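Local coordinates for sulfur oxidation protein soxB (Thermus thermophilus, PDB 2WDD) that probably hydrolyses the sulfur-sulfur bond of cysteine S-thiosulfonate at a site with two manganese ions, as a thiosulfohydrolase of the sulfur oxidation pathway, at residues H159-E171 with A217-T231. Numbering follows the deposited sequence. Where two conformers were deposited one is given.
Sequences HMVSHWEWTLGRE and ASYPYVKVSHPESFT. With MN (manganese (II) ion), chain H; TBU (tertiary-butyl alcohol), chain E.
His163 meets Tyr219 and His226 in an aromatic cluster beside the dimanganese site of the metallophosphoesterase domain of this 5'-nucleotidase-family protein. His163 ND1 binds one manganese at 2.2 Å, with Asp132, His263, His286 and a water completing the site. His163 CG lies anti to the backbone N (chi1 170°), which turns the far ring nitrogen toward the 217-231 segment. There His163 NE2 donates to His226 NE2 at 2.8 Å. The acceptor ring takes this bond in its own plane, but the bond is bent. Together with the metal bond it probably restrains rotation of the imidazole.

Tyr219 CD2 sits over the centre of one His163 face, with the two planes at 35°. Trp164 CD1 lies over the opposite face, toward its rim. The His226 edge points into the face of the Trp164 six-membered ring, a T-shaped pair with His226 CE1 3.4 Å from Trp164 CZ2. Thr167 CG2 makes a CH-pi contact over a His226 face.

Further along, the Phe230 ring lies against the backbone of the 3-10 segment 164-168, with Thr167 CA over its face. Phe230 O accepts a weak hydrogen bond from Arg170 N, at the start of helix 170-179.

Hydrogen bonds join the loops after strands 159-160 and 210-217. Tyr219 N donates to Ser162 O at 3.0 Å. Ser218 OG, also hydrogen-bonded to Ser186 OG, pairs with Ser162 OG at 2.7 Å, and Ser162 OG accepts from Trp166 NE1 in the indole plane.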
loop_
_atom_site.group_PDB
_atom_site.type_symbol
_atom_site.label_atom_id
_atom_site.label_comp_id
_atom_site.label_asym_id
_atom_site.label_seq_id
_atom_site.Cartn_x
_atom_site.Cartn_y
_atom_site.Cartn_z
ATOM N N HIS A 159 16.048 6.157 7.855
ATOM C CA HIS A 159 14.891 6.147 8.743
ATOM C C HIS A 159 13.760 5.344 8.137
ATOM O O HIS A 159 13.665 5.212 6.916
ATOM C CB HIS A 159 14.347 7.559 8.955
ATOM C CG HIS A 159 15.289 8.477 9.668
ATOM N ND1 HIS A 159 15.723 8.239 10.956
ATOM C CD2 HIS A 159 15.838 9.658 9.295
ATOM C CE1 HIS A 159 16.521 9.223 11.336
ATOM N NE2 HIS A 159 16.599 10.100 10.351
ATOM N N MET A 160 12.876 4.850 9.000
ATOM C CA MET A 160 11.651 4.211 8.548
ATOM C C MET A 160 10.580 4.453 9.596
ATOM O O MET A 160 10.876 4.794 10.759
ATOM C CB MET A 160 11.820 2.712 8.296
ATOM C CG MET A 160 11.585 1.834 9.517
ATOM S SD MET A 160 11.721 0.030 9.114
ATOM C CE MET A 160 10.060 -0.301 8.448
ATOM N N VAL A 161 9.327 4.344 9.158
ATOM C CA VAL A 161 8.171 4.384 10.034
ATOM C C VAL A 161 7.429 3.057 9.820
ATOM O O VAL A 161 7.959 2.156 9.148
ATOM C CB VAL A 161 7.297 5.633 9.862
ATOM C CG1 VAL A 161 8.103 6.882 10.249
ATOM C CG2 VAL A 161 6.752 5.755 8.444
ATOM N N SER A 162 6.232 2.918 10.383
ATOM C CA SER A 162 5.600 1.606 10.317
ATOM C C SER A 162 4.086 1.525 10.228
ATOM O O SER A 162 3.366 2.471 10.513
ATOM C CB SER A 162 6.015 0.833 11.571
ATOM O OG SER A 162 5.331 1.353 12.708
ATOM N N HIS A 163 3.639 0.324 9.869
ATOM C CA HIS A 163 2.240 -0.054 9.854
ATOM C C HIS A 163 2.143 -1.584 9.896
ATOM O O HIS A 163 2.047 -2.169 10.990
ATOM C CB HIS A 163 1.461 0.529 8.680
ATOM C CG HIS A 163 0.086 -0.056 8.530
ATOM N ND1 HIS A 163 -0.648 0.061 7.371
ATOM C CD2 HIS A 163 -0.662 -0.808 9.375
ATOM C CE1 HIS A 163 -1.797 -0.580 7.510
ATOM N NE2 HIS A 163 -1.827 -1.124 8.716
ATOM N N TRP A 164 2.228 -2.239 8.733
ATOM C CA TRP A 164 2.108 -3.705 8.688
ATOM C C TRP A 164 3.219 -4.446 9.408
ATOM O O TRP A 164 3.083 -5.626 9.707
ATOM C CB TRP A 164 1.965 -4.224 7.251
ATOM C CG TRP A 164 0.558 -4.115 6.732
ATOM C CD1 TRP A 164 -0.024 -3.025 6.144
ATOM C CD2 TRP A 164 -0.414 -5.156 6.695
ATOM N NE1 TRP A 164 -1.323 -3.311 5.787
ATOM C CE2 TRP A 164 -1.583 -4.621 6.115
ATOM C CE3 TRP A 164 -0.423 -6.485 7.137
ATOM C CZ2 TRP A 164 -2.757 -5.365 5.979
ATOM C CZ3 TRP A 164 -1.591 -7.222 6.985
ATOM C CH2 TRP A 164 -2.735 -6.659 6.416
ATOM N N GLU A 165 4.314 -3.750 9.694
ATOM C CA GLU A 165 5.425 -4.331 10.434
ATOM C C GLU A 165 4.902 -4.996 11.706
ATOM O O GLU A 165 5.372 -6.070 12.112
ATOM C CB GLU A 165 6.361 -3.196 10.860
ATOM C CG GLU A 165 7.376 -2.776 9.798
ATOM C CD GLU A 165 6.775 -2.105 8.563
ATOM O OE1 GLU A 165 5.732 -1.418 8.680
ATOM O OE2 GLU A 165 7.421 -2.214 7.496
ATOM N N TRP A 166 3.936 -4.346 12.342
ATOM C CA TRP A 166 3.406 -4.854 13.598
ATOM C C TRP A 166 2.672 -6.180 13.520
ATOM O O TRP A 166 2.377 -6.767 14.560
ATOM C CB TRP A 166 2.567 -3.795 14.293
ATOM C CG TRP A 166 3.418 -2.610 14.650
ATOM C CD1 TRP A 166 3.577 -1.471 13.915
ATOM C CD2 TRP A 166 4.347 -2.520 15.738
ATOM N NE1 TRP A 166 4.532 -0.663 14.492
ATOM C CE2 TRP A 166 5.016 -1.282 15.616
ATOM C CE3 TRP A 166 4.670 -3.357 16.813
ATOM C CZ2 TRP A 166 5.963 -0.843 16.545
ATOM C CZ3 TRP A 166 5.635 -2.934 17.716
ATOM C CH2 TRP A 166 6.260 -1.683 17.582
ATOM N N THR A 167 2.363 -6.650 12.308
ATOM C CA THR A 167 1.677 -7.935 12.174
ATOM C C THR A 167 2.650 -9.086 12.394
ATOM O O THR A 167 2.258 -10.253 12.367
ATOM C CB THR A 167 0.885 -8.070 10.857
ATOM O OG1 THR A 167 1.777 -8.046 9.743
ATOM C CG2 THR A 167 -0.146 -6.955 10.734
ATOM N N LEU A 168 3.913 -8.747 12.644
ATOM C CA LEU A 168 4.914 -9.754 12.987
ATOM C C LEU A 168 4.867 -9.966 14.498
ATOM O O LEU A 168 5.469 -10.906 15.013
ATOM C CB LEU A 168 6.318 -9.299 12.594
ATOM C CG LEU A 168 6.582 -9.196 11.089
ATOM C CD1 LEU A 168 7.906 -8.509 10.827
ATOM C CD2 LEU A 168 6.542 -10.566 10.428
ATOM N N GLY A 169 4.165 -9.080 15.198
ATOM C CA GLY A 169 4.064 -9.105 16.651
ATOM C C GLY A 169 5.111 -8.190 17.275
ATOM O O GLY A 169 6.190 -8.019 16.718
ATOM N N ARG A 170 4.789 -7.616 18.434
ATOM C CA ARG A 170 5.710 -6.698 19.098
ATOM C C ARG A 170 7.088 -7.297 19.359
ATOM O O ARG A 170 8.102 -6.631 19.142
ATOM C CB ARG A 170 5.105 -6.125 20.380
ATOM C CG ARG A 170 5.910 -4.992 20.995
ATOM C CD ARG A 170 5.493 -4.757 22.437
ATOM N NE ARG A 170 6.292 -3.721 23.084
ATOM C CZ ARG A 170 5.844 -2.940 24.061
ATOM N NH1 ARG A 170 6.636 -2.022 24.598
ATOM N NH2 ARG A 170 4.599 -3.076 24.498
ATOM N N GLU A 171 7.133 -8.542 19.819
ATOM C CA GLU A 171 8.409 -9.199 20.087
ATOM C C GLU A 171 9.332 -9.253 18.877
ATOM O O GLU A 171 10.512 -8.904 18.969
ATOM C CB GLU A 171 8.193 -10.605 20.648
ATOM C CG GLU A 171 7.541 -10.626 22.020
ATOM C CD GLU A 171 7.440 -12.028 22.591
ATOM O OE1 GLU A 171 8.405 -12.807 22.436
ATOM O OE2 GLU A 171 6.391 -12.352 23.189
ATOM N N ALA A 217 5.766 9.350 11.719
ATOM C CA ALA A 217 4.412 9.024 12.163
ATOM C C ALA A 217 4.025 7.654 11.629
ATOM O O ALA A 217 4.094 7.413 10.426
ATOM C CB ALA A 217 3.407 10.065 11.707
ATOM N N SER A 218 3.691 6.741 12.537
ATOM C CA SER A 218 3.226 5.414 12.140
ATOM C C SER A 218 1.698 5.415 12.000
ATOM O O SER A 218 1.009 6.312 12.484
ATOM C CB SER A 218 3.672 4.362 13.153
ATOM O OG SER A 218 5.041 4.063 12.971
ATOM N N TYR A 219 1.163 4.398 11.334
ATOM C CA TYR A 219 -0.277 4.327 11.088
ATOM C C TYR A 219 -1.052 4.373 12.398
ATOM O O TYR A 219 -0.809 3.562 13.287
ATOM C CB TYR A 219 -0.597 3.029 10.352
ATOM C CG TYR A 219 -2.020 2.929 9.855
ATOM C CD1 TYR A 219 -2.577 3.920 9.056
ATOM C CD2 TYR A 219 -2.783 1.803 10.127
ATOM C CE1 TYR A 219 -3.876 3.821 8.585
ATOM C CE2 TYR A 219 -4.085 1.689 9.648
ATOM C CZ TYR A 219 -4.616 2.686 8.871
ATOM O OH TYR A 219 -5.909 2.558 8.388
ATOM N N PRO A 220 -2.018 5.296 12.519
ATOM C CA PRO A 220 -2.747 5.432 13.795
ATOM C C PRO A 220 -3.812 4.379 14.074
ATOM O O PRO A 220 -4.314 4.287 15.203
ATOM C CB PRO A 220 -3.408 6.811 13.685
ATOM C CG PRO A 220 -3.452 7.111 12.220
ATOM C CD PRO A 220 -2.252 6.444 11.618
ATOM N N TYR A 221 -4.167 3.595 13.061
ATOM C CA TYR A 221 -5.252 2.635 13.214
ATOM C C TYR A 221 -4.835 1.174 13.263
ATOM O O TYR A 221 -5.621 0.276 12.948
ATOM C CB TYR A 221 -6.316 2.887 12.147
ATOM C CG TYR A 221 -6.736 4.337 12.088
ATOM C CD1 TYR A 221 -7.364 4.944 13.171
ATOM C CD2 TYR A 221 -6.466 5.116 10.971
ATOM C CE1 TYR A 221 -7.737 6.280 13.128
ATOM C CE2 TYR A 221 -6.855 6.448 10.912
ATOM C CZ TYR A 221 -7.489 7.021 11.994
ATOM O OH TYR A 221 -7.855 8.350 11.953
ATOM N N VAL A 222 -3.608 0.926 13.695
ATOM C CA VAL A 222 -3.115 -0.441 13.792
ATOM C C VAL A 222 -3.996 -1.333 14.667
ATOM O O VAL A 222 -4.198 -2.509 14.360
ATOM C CB VAL A 222 -1.639 -0.467 14.265
ATOM C CG1 VAL A 222 -1.127 -1.895 14.375
ATOM C CG2 VAL A 222 -0.749 0.350 13.322
ATOM N N LYS A 223 -4.465 -0.802 15.792
ATOM C CA LYS A 223 -5.237 -1.610 16.726
ATOM C C LYS A 223 -6.560 -2.178 16.210
ATOM O O LYS A 223 -6.916 -3.313 16.527
ATOM C CB LYS A 223 -5.378 -0.912 18.079
ATOM C CG LYS A 223 -4.032 -0.525 18.688
ATOM C CD LYS A 223 -4.126 -0.257 20.182
ATOM C CE LYS A 223 -4.330 -1.544 20.971
ATOM N NZ LYS A 223 -3.066 -2.305 21.181
ATOM N N VAL A 224 -7.276 -1.419 15.391
ATOM C CA VAL A 224 -8.544 -1.897 14.848
ATOM C C VAL A 224 -8.370 -2.604 13.503
ATOM O O VAL A 224 -9.298 -3.248 13.005
ATOM C CB VAL A 224 -9.588 -0.754 14.726
ATOM C CG1 VAL A 224 -9.857 -0.102 16.080
ATOM C CG2 VAL A 224 -9.158 0.272 13.676
ATOM N N SER A 225 -7.179 -2.487 12.918
ATOM C CA SER A 225 -6.912 -3.023 11.583
ATOM C C SER A 225 -6.264 -4.394 11.526
ATOM O O SER A 225 -6.183 -4.997 10.446
ATOM C CB SER A 225 -6.043 -2.036 10.795
ATOM O OG SER A 225 -6.728 -0.813 10.616
ATOM N N HIS A 226 -5.772 -4.865 12.668
ATOM C CA HIS A 226 -5.067 -6.136 12.741
ATOM C C HIS A 226 -5.351 -6.775 14.083
ATOM O O HIS A 226 -5.813 -6.099 14.996
ATOM C CB HIS A 226 -3.571 -5.882 12.617
ATOM C CG HIS A 226 -3.215 -5.028 11.439
ATOM N ND1 HIS A 226 -3.221 -5.515 10.149
ATOM C CD2 HIS A 226 -2.934 -3.705 11.341
ATOM C CE1 HIS A 226 -2.939 -4.533 9.308
ATOM N NE2 HIS A 226 -2.752 -3.426 10.005
ATOM N N PRO A 227 -5.038 -8.074 14.226
ATOM C CA PRO A 227 -5.272 -8.754 15.510
ATOM C C PRO A 227 -4.703 -7.935 16.657
ATOM O O PRO A 227 -3.565 -7.471 16.594
ATOM C CB PRO A 227 -4.507 -10.066 15.341
ATOM C CG PRO A 227 -4.698 -10.385 13.873
ATOM C CD PRO A 227 -4.656 -9.022 13.166
ATOM N N GLU A 228 -5.534 -7.706 17.670
ATOM C CA GLU A 228 -5.148 -6.884 18.806
ATOM C C GLU A 228 -3.923 -7.417 19.525
ATOM O O GLU A 228 -3.145 -6.647 20.081
ATOM C CB GLU A 228 -6.320 -6.754 19.779
ATOM C CG GLU A 228 -7.525 -6.046 19.190
ATOM C CD GLU A 228 -8.536 -7.014 18.587
ATOM O OE1 GLU A 228 -8.143 -8.138 18.194
ATOM O OE2 GLU A 228 -9.726 -6.647 18.517
ATOM N N SER A 229 -3.747 -8.732 19.502
ATOM C CA SER A 229 -2.629 -9.361 20.188
ATOM C C SER A 229 -1.272 -8.870 19.695
ATOM O O SER A 229 -0.294 -8.874 20.439
ATOM C CB SER A 229 -2.718 -10.884 20.067
ATOM O OG SER A 229 -2.582 -11.296 18.718
ATOM N N PHE A 230 -1.207 -8.470 18.430
ATOM C CA PHE A 230 0.051 -8.040 17.837
ATOM C C PHE A 230 0.607 -6.762 18.459
ATOM O O PHE A 230 1.813 -6.518 18.381
ATOM C CB PHE A 230 -0.123 -7.782 16.338
ATOM C CG PHE A 230 -0.328 -9.027 15.513
ATOM C CD1 PHE A 230 0.235 -10.241 15.883
ATOM C CD2 PHE A 230 -1.041 -8.962 14.330
ATOM C CE1 PHE A 230 0.062 -11.370 15.097
ATOM C CE2 PHE A 230 -1.215 -10.081 13.543
ATOM C CZ PHE A 230 -0.664 -11.288 13.922
ATOM N N THR A 231 -0.279 -5.915 18.982
ATOM C CA THR A 231 0.124 -4.614 19.529
ATOM C C THR A 231 -0.334 -4.371 20.967
ATOM O O THR A 231 -0.447 -3.220 21.402
ATOM C CB THR A 231 -0.376 -3.463 18.637
ATOM O OG1 THR A 231 -1.809 -3.472 18.601
ATOM C CG2 THR A 231 0.161 -3.604 17.219
HETATM MN MN MN H . -0.172 0.943 5.373
HETATM O O TBU E . -4.027 2.830 19.302
HETATM C C TBU E . -5.229 3.314 19.947
HETATM C C1 TBU E . -4.944 3.669 21.382
HETATM C C2 TBU E . -5.834 4.577 19.314
HETATM C C3 TBU E . -6.270 2.207 19.922
HETATM O O HOH W 1 2.547 -8.842 20.264
HETATM O O HOH W 2 -0.674 0.676 3.336
#